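Local coordinates for protein monothiol glutaredoxin-S14, chloroplastic (Arabidopsis thaliana, PDB 3IPZ) that binds a labile, oxygen-sensitive iron-sulfur cluster together with BOLA1 and may donate such clusters to proteins that require them, at residues Phe23-Arg28 with Gly34-Val39; Lys44-Pro49 with Glu92-Gly97; Met60-Leu65 with Pro72-Leu77; Glu67-Pro72 with Gly81-Gly86. All coordinates share one frame; numbering follows the deposited sequence.

How the contacts relate
Contacts 1 and 3 are buried and reach neighbouring strands 20-24 and 76-79; Phe23 CD2 packs on Leu65 CD1 of helix 59-69 at 3.4 Å. Contact 4 is partly buried, and contact 2 lies at the surface. Contacts 3 and 4 share Pro72 and both use helix 59-69; their centres are about 8 Å apart. Contacts 1 and 2 use the two ends of helix 34-45. The chemistry follows the place in the fold. Contact 1 rests on one straight hydrogen bond. Contact 3 buries a phenylalanine and an amide under a helix. Contact 4 is aromatic with one water at its edge. Contact 2 is a single ring edge met by a leucine and an amide.

Contact 1: residues Phe23-Arg28 with Gly34-Val39; sequences FMKGTR and GFSNTV
Ser36 reaches from the first turn of helix 34-45 to the end of strand 20-24 and touches Met24 and Lys25. The two elements begin the beta-alpha-beta unit of the thioredoxin fold, completed by strand 51-54. Ser36 has the most surface buried here. Its OG stands beside its own backbone N, opposite the carbonyl carbon (chi1 -77°), and this turns the hydroxyl to the strand end. There it accepts a hydrogen bond from Lys25 N. Met24 comes alongside the same serine. Its CB lies 3.5 Å from Ser36 OG, and its bent chain brings CE to 4.0 Å from Ser36 CB. Lys25 N and Met24 CB both face the hydroxyl from the strand side. Lys25 adds its CB, 3.6 Å from Ser36 OG, and then runs on as an extended chain. Lys25 is a probable glutathione-binding residue, by similarity to relatives, and its side chain passes close to Cys33, the inferred ligand of the [2Fe-2S] cluster. The serine ties down the backbone N of this lysine, which also has a backbone bond with Met32. The bond from Lys25 N to Ser36 OG is 2.9 Å long and almost straight, with 171° at the hydrogen.

Contact 2: residues Lys44-Pro49 with Glu92-Gly97; sequences KNLNVP and EAFKTG
Phe94 turns the edge of its ring to Asn45 and Leu46, with CE1 and CZ as the touching atoms. The phenylalanine sits on helix 87-96. Its two partners lie where helix 34-45 gives way to a turn. Leu46 brings one methyl, CD2, to 3.6 Å from Phe94 CE1. That methyl lies in the plane of the ring, so it meets the rim and not the face. The two side chains slide past each other in opposite directions. Asn45 comes from the neighbouring position, and its ND2 is 3.6 Å from Phe94 CZ. Here the side chains cross at about a right angle, and the amide plane stands 85° from the ring plane. Phe94 CG is anti to the backbone N (chi1 173°), which carries the ring out from its helix toward the other segment. Just past Leu46 the chain turns at Asn47, whose positive phi belongs to a Schellman motif. Leu46 also touches Leu99 and Gln100, so the leucine touches both helix 87-96 and helix 98-108 of this glutaredoxin domain. An alanine in place of Phe94 would remove the ring and is likely to leave Leu46 CD2 and the Asn45 amide without their partner on the other segment. No hydrogen bond or salt bridge links the two segments. The contact covers only 110 Å² at the surface, so what holds these two segments to each other directly is van der Waals contact at one ring edge.

Contact 3: residues Met60-Leu65 with Pro72-Leu77; sequences MLRQGL and PTFPQL
With CG anti to the carbonyl carbon in both Phe74 and Gln76 (chi1 -60° and -86°), ring and amide head for Arg62 and Leu65 of helix 59-69. Arg62 CG lies 3.5 Å from Phe74 CE1, in an oblique approach. Leu65 CB comes to the ring edge, 3.9 Å from Phe74 CZ. Arg62 O is also at this edge, 3.6 Å from the same CZ. One face of the ring carries Gln76 NE2, 3.3 Å above the plane and offset toward the rim. This amide nitrogen donates to Thr73 O at 2.9 Å, while Gln76 OE1 is hydrogen-bonded to Ser69 OG. Both ends of the buried amide are thereby used, and its rotation is fixed. A leucine in place of Gln76 would probably leave Thr73 O without this donor and Ser69 OG without this partner. Arg62 and Phe74 are probable glutathione-binding residues, by similarity. The arginine gives its aliphatic stem to the ring, and its NE forms a salt bridge with Glu59. The peptide bond before Pro75 is cis, as in the cis-proline loop of thioredoxin folds. Leu65 and Phe74 also touch Phe23 of strand 20-24, and Pro75 packs on helix 34-45. The contact thus lies between helix 59-69 and strands 20-24 and 76-79.

Contact 4: residues Glu67-Pro72 with Gly81-Gly86; sequences EYSNWP and GEFFGG
Phe83 lays one ring face against Ser69 and turns CZ to Trp71. Ser69 CB sits over the centre of the ring, 3.9 Å from the centroid and only 10° off the normal. This is a CH-pi contact. Ser69 O approaches the same ring at Phe83 CD2, at 3.6 Å. A chi1 of 173° points the Phe83 ring away from its own N and over to the end of helix 59-69. The opposite face of the ring is met by the backbone N of Gly85. The ring is therefore held between a serine and its own strand. Trp71 and Phe83 cross at about a right angle as side chains, yet their ring planes are tilted by just 32°. The centroids of the indole five-membered ring and the Phe83 ring are 6.0 Å apart. The close atoms are Trp71 CB and Phe83 CZ, at 3.7 Å. In the glutaredoxin fold this contact ties the end of helix 59-69 to the edge strand of the sheet. The helix stops in a Schellman motif with Asn70 at positive phi, and Phe84 with Gly85 forms a classic beta bulge opposite Leu77. Gly86 comes next, with its CA 3.7 Å from Trp71 NE1. Having no side chain, Gly86 can lie this close to the indole. Ser69 OG is also hydrogen-bonded to Tyr78 OH. At the other end of the contact one water links Tyr68 OH to Gly81 O, 2.8 Å from each, and donates to Gly81 O.

Contact 1: residues Phe23-Arg28 with Gly34-Val39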
# COMPACT_ATOMS: atom_id res chain seq x y z
N PHE A 23 -0.48 2.74 1.32
CA PHE A 23 -1.49 3.53 2.02
C PHE A 23 -1.18 3.34 3.49
O PHE A 23 -1.26 2.23 4.00
CB PHE A 23 -2.89 3.04 1.65
CG PHE A 23 -3.24 3.31 0.22
CD1 PHE A 23 -3.20 2.30 -0.73
CD2 PHE A 23 -3.56 4.61 -0.19
CE1 PHE A 23 -3.47 2.56 -2.07
CE2 PHE A 23 -3.84 4.89 -1.53
CZ PHE A 23 -3.79 3.86 -2.47
N MET A 24 -0.81 4.42 4.17
CA MET A 24 -0.42 4.35 5.57
C MET A 24 -1.04 5.39 6.49
O MET A 24 -1.80 6.26 6.06
CB MET A 24 1.10 4.50 5.66
CG MET A 24 1.59 5.84 5.16
SD MET A 24 3.39 6.02 5.08
CE MET A 24 3.81 5.89 6.84
N LYS A 25 -0.70 5.27 7.77
CA LYS A 25 -1.16 6.21 8.78
C LYS A 25 0.04 7.13 8.95
O LYS A 25 1.07 6.74 9.52
CB LYS A 25 -1.48 5.47 10.08
CG LYS A 25 -2.71 4.58 9.94
CD LYS A 25 -3.11 3.95 11.24
CE LYS A 25 -4.40 3.18 11.07
NZ LYS A 25 -4.79 2.47 12.33
N GLY A 26 -0.08 8.34 8.41
CA GLY A 26 1.02 9.27 8.50
C GLY A 26 1.75 9.38 7.18
O GLY A 26 1.19 9.12 6.12
N THR A 27 3.03 9.75 7.26
CA THR A 27 3.86 9.95 6.09
C THR A 27 5.13 9.13 6.28
O THR A 27 5.44 8.70 7.39
CB THR A 27 4.22 11.45 5.94
OG1 THR A 27 4.77 11.69 4.65
CG2 THR A 27 5.25 11.85 6.98
N ARG A 28 5.88 8.91 5.20
CA ARG A 28 7.10 8.11 5.30
C ARG A 28 8.11 8.65 6.29
O ARG A 28 8.82 7.89 6.93
CB ARG A 28 7.76 7.95 3.93
CG ARG A 28 8.94 8.88 3.67
CD ARG A 28 9.57 8.54 2.34
NE ARG A 28 8.56 8.48 1.30
CZ ARG A 28 8.71 7.85 0.14
NH1 ARG A 28 9.85 7.20 -0.12
NH2 ARG A 28 7.72 7.84 -0.75
N GLY A 34 3.13 2.17 14.44
CA GLY A 34 4.20 1.20 14.34
C GLY A 34 4.06 0.29 13.14
O GLY A 34 5.05 -0.01 12.47
N PHE A 35 2.84 -0.15 12.85
CA PHE A 35 2.58 -1.03 11.72
C PHE A 35 2.93 -0.33 10.40
O PHE A 35 3.54 -0.93 9.50
CB PHE A 35 1.11 -1.47 11.74
CG PHE A 35 0.70 -2.09 13.06
CD1 PHE A 35 -0.58 -1.88 13.57
CD2 PHE A 35 1.60 -2.86 13.80
CE1 PHE A 35 -0.96 -2.43 14.81
CE2 PHE A 35 1.23 -3.41 15.03
CZ PHE A 35 -0.05 -3.20 15.54
N SER A 36 2.55 0.94 10.29
CA SER A 36 2.88 1.70 9.09
C SER A 36 4.40 1.88 9.00
O SER A 36 4.99 1.79 7.92
CB SER A 36 2.21 3.08 9.12
OG SER A 36 0.83 2.99 8.79
N ASN A 37 5.04 2.10 10.15
CA ASN A 37 6.48 2.29 10.17
C ASN A 37 7.26 1.06 9.69
O ASN A 37 8.23 1.18 8.95
CB ASN A 37 6.95 2.66 11.58
CG ASN A 37 8.46 2.84 11.65
OD1 ASN A 37 9.03 3.72 10.99
ND2 ASN A 37 9.12 1.99 12.43
N THR A 38 6.82 -0.12 10.12
CA THR A 38 7.48 -1.36 9.72
C THR A 38 7.53 -1.50 8.20
O THR A 38 8.57 -1.82 7.63
CB THR A 38 6.77 -2.59 10.31
OG1 THR A 38 6.72 -2.49 11.74
CG2 THR A 38 7.51 -3.87 9.92
N VAL A 39 6.40 -1.27 7.53
CA VAL A 39 6.37 -1.41 6.08
C VAL A 39 7.29 -0.38 5.42
O VAL A 39 8.04 -0.72 4.50
CB VAL A 39 4.92 -1.29 5.53
CG1 VAL A 39 4.91 -1.41 4.02
CG2 VAL A 39 4.06 -2.41 6.11

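Contact 2: residues Lys44-Pro49 with Glu92-Gly97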
# COMPACT_ATOMS: atom_id res chain seq x y z
N LYS A 44 12.26 0.88 2.60
CA LYS A 44 13.49 1.66 2.54
C LYS A 44 14.70 0.71 2.50
O LYS A 44 15.69 0.99 1.82
CB LYS A 44 13.59 2.61 3.74
CG LYS A 44 12.67 3.82 3.67
CD LYS A 44 12.99 4.85 4.75
CE LYS A 44 12.12 6.10 4.63
NZ LYS A 44 12.49 7.17 5.60
N ASN A 45 14.60 -0.40 3.22
CA ASN A 45 15.66 -1.40 3.26
C ASN A 45 15.95 -1.96 1.86
O ASN A 45 17.12 -2.12 1.48
CB ASN A 45 15.23 -2.55 4.18
CG ASN A 45 16.21 -3.72 4.17
OD1 ASN A 45 17.19 -3.73 4.90
ND2 ASN A 45 15.94 -4.72 3.32
N LEU A 46 14.89 -2.23 1.11
CA LEU A 46 15.01 -2.80 -0.24
C LEU A 46 15.36 -1.79 -1.32
O LEU A 46 15.57 -2.16 -2.47
CB LEU A 46 13.72 -3.51 -0.63
CG LEU A 46 13.21 -4.61 0.31
CD1 LEU A 46 11.95 -5.22 -0.27
CD2 LEU A 46 14.27 -5.67 0.51
N ASN A 47 15.42 -0.51 -0.95
CA ASN A 47 15.75 0.54 -1.92
C ASN A 47 14.78 0.58 -3.08
O ASN A 47 15.15 0.91 -4.21
CB ASN A 47 17.18 0.35 -2.45
CG ASN A 47 18.23 0.81 -1.45
OD1 ASN A 47 18.33 2.01 -1.16
ND2 ASN A 47 19.00 -0.13 -0.92
N VAL A 48 13.52 0.26 -2.81
CA VAL A 48 12.50 0.29 -3.84
C VAL A 48 11.80 1.64 -3.73
O VAL A 48 11.46 2.09 -2.64
CB VAL A 48 11.46 -0.88 -3.66
CG1 VAL A 48 11.75 -1.66 -2.39
CG2 VAL A 48 10.04 -0.34 -3.61
N PRO A 49 11.62 2.33 -4.87
CA PRO A 49 10.95 3.63 -4.84
C PRO A 49 9.45 3.40 -4.69
O PRO A 49 8.92 2.41 -5.21
CB PRO A 49 11.31 4.23 -6.20
CG PRO A 49 11.37 3.03 -7.09
CD PRO A 49 12.08 1.99 -6.23
N GLU A 92 5.97 -10.97 6.28
CA GLU A 92 6.28 -12.35 5.95
C GLU A 92 6.90 -12.49 4.57
O GLU A 92 7.88 -13.20 4.39
CB GLU A 92 5.00 -13.19 6.05
CG GLU A 92 5.16 -14.66 5.67
CD GLU A 92 6.02 -15.45 6.64
OE1 GLU A 92 6.28 -14.96 7.76
OE2 GLU A 92 6.43 -16.57 6.27
N ALA A 93 6.31 -11.82 3.58
CA ALA A 93 6.82 -11.89 2.22
C ALA A 93 8.21 -11.28 2.18
O ALA A 93 9.00 -11.54 1.27
CB ALA A 93 5.90 -11.16 1.28
N PHE A 94 8.51 -10.44 3.17
CA PHE A 94 9.82 -9.82 3.25
C PHE A 94 10.84 -10.86 3.73
O PHE A 94 11.89 -11.04 3.11
CB PHE A 94 9.79 -8.65 4.23
CG PHE A 94 11.14 -8.05 4.49
CD1 PHE A 94 11.90 -7.53 3.45
CD2 PHE A 94 11.66 -8.02 5.78
CE1 PHE A 94 13.16 -6.98 3.70
CE2 PHE A 94 12.92 -7.47 6.04
CZ PHE A 94 13.67 -6.95 4.99
N LYS A 95 10.53 -11.53 4.83
CA LYS A 95 11.39 -12.57 5.39
C LYS A 95 11.58 -13.69 4.38
O LYS A 95 12.65 -14.29 4.26
CB LYS A 95 10.76 -13.17 6.65
CG LYS A 95 10.56 -12.21 7.80
CD LYS A 95 9.86 -12.93 8.95
CE LYS A 95 9.54 -11.99 10.11
NZ LYS A 95 8.67 -12.67 11.12
N THR A 96 10.52 -13.97 3.65
CA THR A 96 10.48 -15.02 2.66
C THR A 96 11.20 -14.72 1.34
O THR A 96 11.69 -15.64 0.67
CB THR A 96 9.01 -15.36 2.41
OG1 THR A 96 8.71 -16.63 2.99
CG2 THR A 96 8.68 -15.33 0.95
N GLY A 97 11.25 -13.45 0.97
CA GLY A 97 11.88 -13.08 -0.29
C GLY A 97 10.84 -12.86 -1.38
O GLY A 97 11.16 -12.35 -2.46

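Contact 3: residues Met60-Leu65 with Pro72-Leu77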
# COMPACT_ATOMS: atom_id res chain seq x y z
N MET A 60 -13.25 9.34 3.21
CA MET A 60 -13.87 8.65 2.09
C MET A 60 -12.87 7.70 1.44
O MET A 60 -13.20 6.55 1.12
CB MET A 60 -14.37 9.67 1.05
CG MET A 60 -15.24 9.05 -0.03
SD MET A 60 -15.89 10.25 -1.22
CE MET A 60 -17.13 11.08 -0.20
N LEU A 61 -11.63 8.17 1.26
CA LEU A 61 -10.61 7.34 0.64
C LEU A 61 -10.30 6.13 1.52
O LEU A 61 -10.23 5.00 1.03
CB LEU A 61 -9.34 8.16 0.41
CG LEU A 61 -8.12 7.37 -0.05
CD1 LEU A 61 -8.40 6.72 -1.39
CD2 LEU A 61 -6.92 8.28 -0.14
N ARG A 62 -10.16 6.37 2.82
CA ARG A 62 -9.88 5.33 3.81
C ARG A 62 -10.93 4.24 3.77
O ARG A 62 -10.62 3.06 3.59
CB ARG A 62 -9.84 5.93 5.21
CG ARG A 62 -9.19 5.04 6.27
CD ARG A 62 -9.25 5.69 7.64
NE ARG A 62 -10.55 5.52 8.28
CZ ARG A 62 -10.94 4.42 8.94
NH1 ARG A 62 -10.13 3.38 9.06
NH2 ARG A 62 -12.16 4.37 9.47
N GLN A 63 -12.19 4.65 3.93
CA GLN A 63 -13.29 3.70 3.92
C GLN A 63 -13.45 3.01 2.57
O GLN A 63 -13.85 1.84 2.51
CB GLN A 63 -14.58 4.40 4.36
CG GLN A 63 -14.62 4.69 5.88
CD GLN A 63 -15.85 5.47 6.32
OE1 GLN A 63 -16.98 5.06 6.07
NE2 GLN A 63 -15.63 6.60 6.99
N GLY A 64 -13.12 3.71 1.49
CA GLY A 64 -13.21 3.11 0.17
C GLY A 64 -12.14 2.04 -0.04
O GLY A 64 -12.40 0.98 -0.61
N LEU A 65 -10.93 2.31 0.43
CA LEU A 65 -9.84 1.36 0.29
C LEU A 65 -10.09 0.08 1.10
O LEU A 65 -9.75 -1.01 0.65
CB LEU A 65 -8.52 2.02 0.69
CG LEU A 65 -7.90 2.88 -0.43
CD1 LEU A 65 -6.82 3.80 0.13
CD2 LEU A 65 -7.33 1.97 -1.49
N PRO A 72 -9.50 -4.58 6.35
CA PRO A 72 -9.92 -3.56 7.33
C PRO A 72 -8.95 -2.52 7.87
O PRO A 72 -9.39 -1.57 8.50
CB PRO A 72 -10.53 -4.40 8.45
CG PRO A 72 -9.66 -5.60 8.44
CD PRO A 72 -9.54 -5.92 6.96
N THR A 73 -7.65 -2.69 7.67
CA THR A 73 -6.72 -1.68 8.18
C THR A 73 -5.64 -1.24 7.23
O THR A 73 -5.65 -1.55 6.04
CB THR A 73 -5.96 -2.11 9.43
OG1 THR A 73 -6.37 -3.42 9.84
CG2 THR A 73 -6.15 -1.08 10.54
N PHE A 74 -4.69 -0.52 7.81
CA PHE A 74 -3.55 0.01 7.12
C PHE A 74 -2.37 -0.19 8.04
O PHE A 74 -2.51 -0.18 9.26
CB PHE A 74 -3.77 1.49 6.81
CG PHE A 74 -4.97 1.74 5.96
CD1 PHE A 74 -6.22 1.92 6.53
CD2 PHE A 74 -4.87 1.71 4.57
CE1 PHE A 74 -7.35 2.06 5.74
CE2 PHE A 74 -5.99 1.85 3.77
CZ PHE A 74 -7.24 2.02 4.35
N PRO A 75 -1.16 -0.29 7.47
CA PRO A 75 -0.85 -0.22 6.04
C PRO A 75 -1.43 -1.24 5.07
O PRO A 75 -1.69 -2.39 5.39
CB PRO A 75 0.67 -0.27 6.03
CG PRO A 75 0.95 -1.21 7.17
CD PRO A 75 0.03 -0.67 8.25
N GLN A 76 -1.62 -0.76 3.85
CA GLN A 76 -2.10 -1.54 2.73
C GLN A 76 -1.07 -1.26 1.63
O GLN A 76 -0.88 -0.12 1.24
CB GLN A 76 -3.50 -1.08 2.30
CG GLN A 76 -4.62 -1.73 3.07
CD GLN A 76 -6.00 -1.31 2.59
OE1 GLN A 76 -6.20 -0.98 1.42
NE2 GLN A 76 -6.97 -1.34 3.50
N LEU A 77 -0.43 -2.31 1.13
CA LEU A 77 0.58 -2.17 0.10
C LEU A 77 0.13 -2.65 -1.26
O LEU A 77 -0.42 -3.75 -1.39
CB LEU A 77 1.85 -2.93 0.50
CG LEU A 77 3.07 -2.89 -0.44
CD1 LEU A 77 3.62 -1.47 -0.55
CD2 LEU A 77 4.15 -3.83 0.10

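Contact 4: residues Glu67-Pro72 with Gly81-Gly86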
# COMPACT_ATOMS: atom_id res chain seq x y z
N GLU A 67 -12.78 -1.37 1.49
CA GLU A 67 -13.66 -2.19 0.70
C GLU A 67 -12.99 -2.66 -0.58
O GLU A 67 -13.13 -3.81 -0.97
CB GLU A 67 -14.95 -1.44 0.35
CG GLU A 67 -16.02 -2.34 -0.25
CD GLU A 67 -17.30 -1.60 -0.57
OE1 GLU A 67 -17.82 -0.91 0.33
OE2 GLU A 67 -17.79 -1.72 -1.72
N TYR A 68 -12.27 -1.76 -1.24
CA TYR A 68 -11.56 -2.08 -2.48
C TYR A 68 -10.53 -3.20 -2.27
O TYR A 68 -10.45 -4.13 -3.06
CB TYR A 68 -10.85 -0.83 -3.00
CG TYR A 68 -10.21 -0.98 -4.36
CD1 TYR A 68 -10.98 -0.95 -5.52
CD2 TYR A 68 -8.83 -1.14 -4.50
CE1 TYR A 68 -10.39 -1.07 -6.78
CE2 TYR A 68 -8.23 -1.26 -5.75
CZ TYR A 68 -9.02 -1.22 -6.89
OH TYR A 68 -8.43 -1.33 -8.13
N SER A 69 -9.74 -3.09 -1.20
CA SER A 69 -8.70 -4.07 -0.88
C SER A 69 -9.24 -5.26 -0.10
O SER A 69 -8.59 -6.31 -0.03
CB SER A 69 -7.60 -3.42 -0.04
OG SER A 69 -7.13 -2.23 -0.63
N ASN A 70 -10.42 -5.08 0.48
CA ASN A 70 -11.07 -6.09 1.32
C ASN A 70 -10.17 -6.45 2.51
O ASN A 70 -10.03 -7.61 2.87
CB ASN A 70 -11.40 -7.35 0.52
CG ASN A 70 -12.28 -8.31 1.31
OD1 ASN A 70 -13.37 -7.94 1.76
ND2 ASN A 70 -11.81 -9.54 1.50
N TRP A 71 -9.58 -5.41 3.10
CA TRP A 71 -8.69 -5.53 4.23
C TRP A 71 -9.05 -4.33 5.11
O TRP A 71 -8.92 -3.19 4.68
CB TRP A 71 -7.23 -5.47 3.75
CG TRP A 71 -6.24 -5.56 4.85
CD1 TRP A 71 -5.46 -4.56 5.34
CD2 TRP A 71 -5.99 -6.70 5.68
NE1 TRP A 71 -4.76 -5.00 6.44
CE2 TRP A 71 -5.06 -6.31 6.66
CE3 TRP A 71 -6.48 -8.02 5.68
CZ2 TRP A 71 -4.60 -7.19 7.66
CZ3 TRP A 71 -6.02 -8.90 6.67
CH2 TRP A 71 -5.09 -8.47 7.64
N PRO A 72 -9.50 -4.58 6.35
CA PRO A 72 -9.92 -3.56 7.33
C PRO A 72 -8.95 -2.52 7.87
O PRO A 72 -9.39 -1.57 8.50
CB PRO A 72 -10.53 -4.40 8.45
CG PRO A 72 -9.66 -5.60 8.44
CD PRO A 72 -9.54 -5.92 6.96
N GLY A 81 -0.12 -2.32 -9.22
CA GLY A 81 -1.55 -2.04 -9.27
C GLY A 81 -2.43 -3.11 -8.66
O GLY A 81 -3.66 -3.05 -8.80
N GLU A 82 -1.83 -4.09 -8.00
CA GLU A 82 -2.59 -5.17 -7.36
C GLU A 82 -2.33 -5.11 -5.86
O GLU A 82 -1.20 -4.88 -5.44
CB GLU A 82 -2.17 -6.54 -7.89
CG GLU A 82 -2.40 -6.72 -9.39
CD GLU A 82 -3.88 -6.73 -9.76
OE1 GLU A 82 -4.19 -6.59 -10.97
OE2 GLU A 82 -4.73 -6.88 -8.86
N PHE A 83 -3.38 -5.31 -5.07
CA PHE A 83 -3.24 -5.28 -3.62
C PHE A 83 -2.34 -6.44 -3.18
O PHE A 83 -2.63 -7.61 -3.44
CB PHE A 83 -4.61 -5.38 -2.96
CG PHE A 83 -4.56 -5.53 -1.47
CD1 PHE A 83 -3.95 -4.57 -0.68
CD2 PHE A 83 -5.09 -6.66 -0.86
CE1 PHE A 83 -3.87 -4.72 0.72
CE2 PHE A 83 -5.02 -6.83 0.53
CZ PHE A 83 -4.40 -5.85 1.32
N PHE A 84 -1.23 -6.12 -2.51
CA PHE A 84 -0.32 -7.15 -2.05
C PHE A 84 -0.67 -7.65 -0.66
O PHE A 84 -0.70 -8.85 -0.43
CB PHE A 84 1.12 -6.64 -2.05
CG PHE A 84 2.13 -7.70 -1.79
CD1 PHE A 84 2.46 -8.63 -2.78
CD2 PHE A 84 2.72 -7.82 -0.53
CE1 PHE A 84 3.35 -9.66 -2.53
CE2 PHE A 84 3.61 -8.86 -0.26
CZ PHE A 84 3.93 -9.78 -1.26
N GLY A 85 -0.94 -6.74 0.27
CA GLY A 85 -1.31 -7.18 1.61
C GLY A 85 -1.12 -6.13 2.68
O GLY A 85 -0.64 -5.03 2.40
N GLY A 86 -1.54 -6.47 3.90
CA GLY A 86 -1.38 -5.54 5.01
C GLY A 86 -0.03 -5.77 5.66
O GLY A 86 0.86 -6.37 5.06
O HOH W 1 -6.36 -3.24 -8.27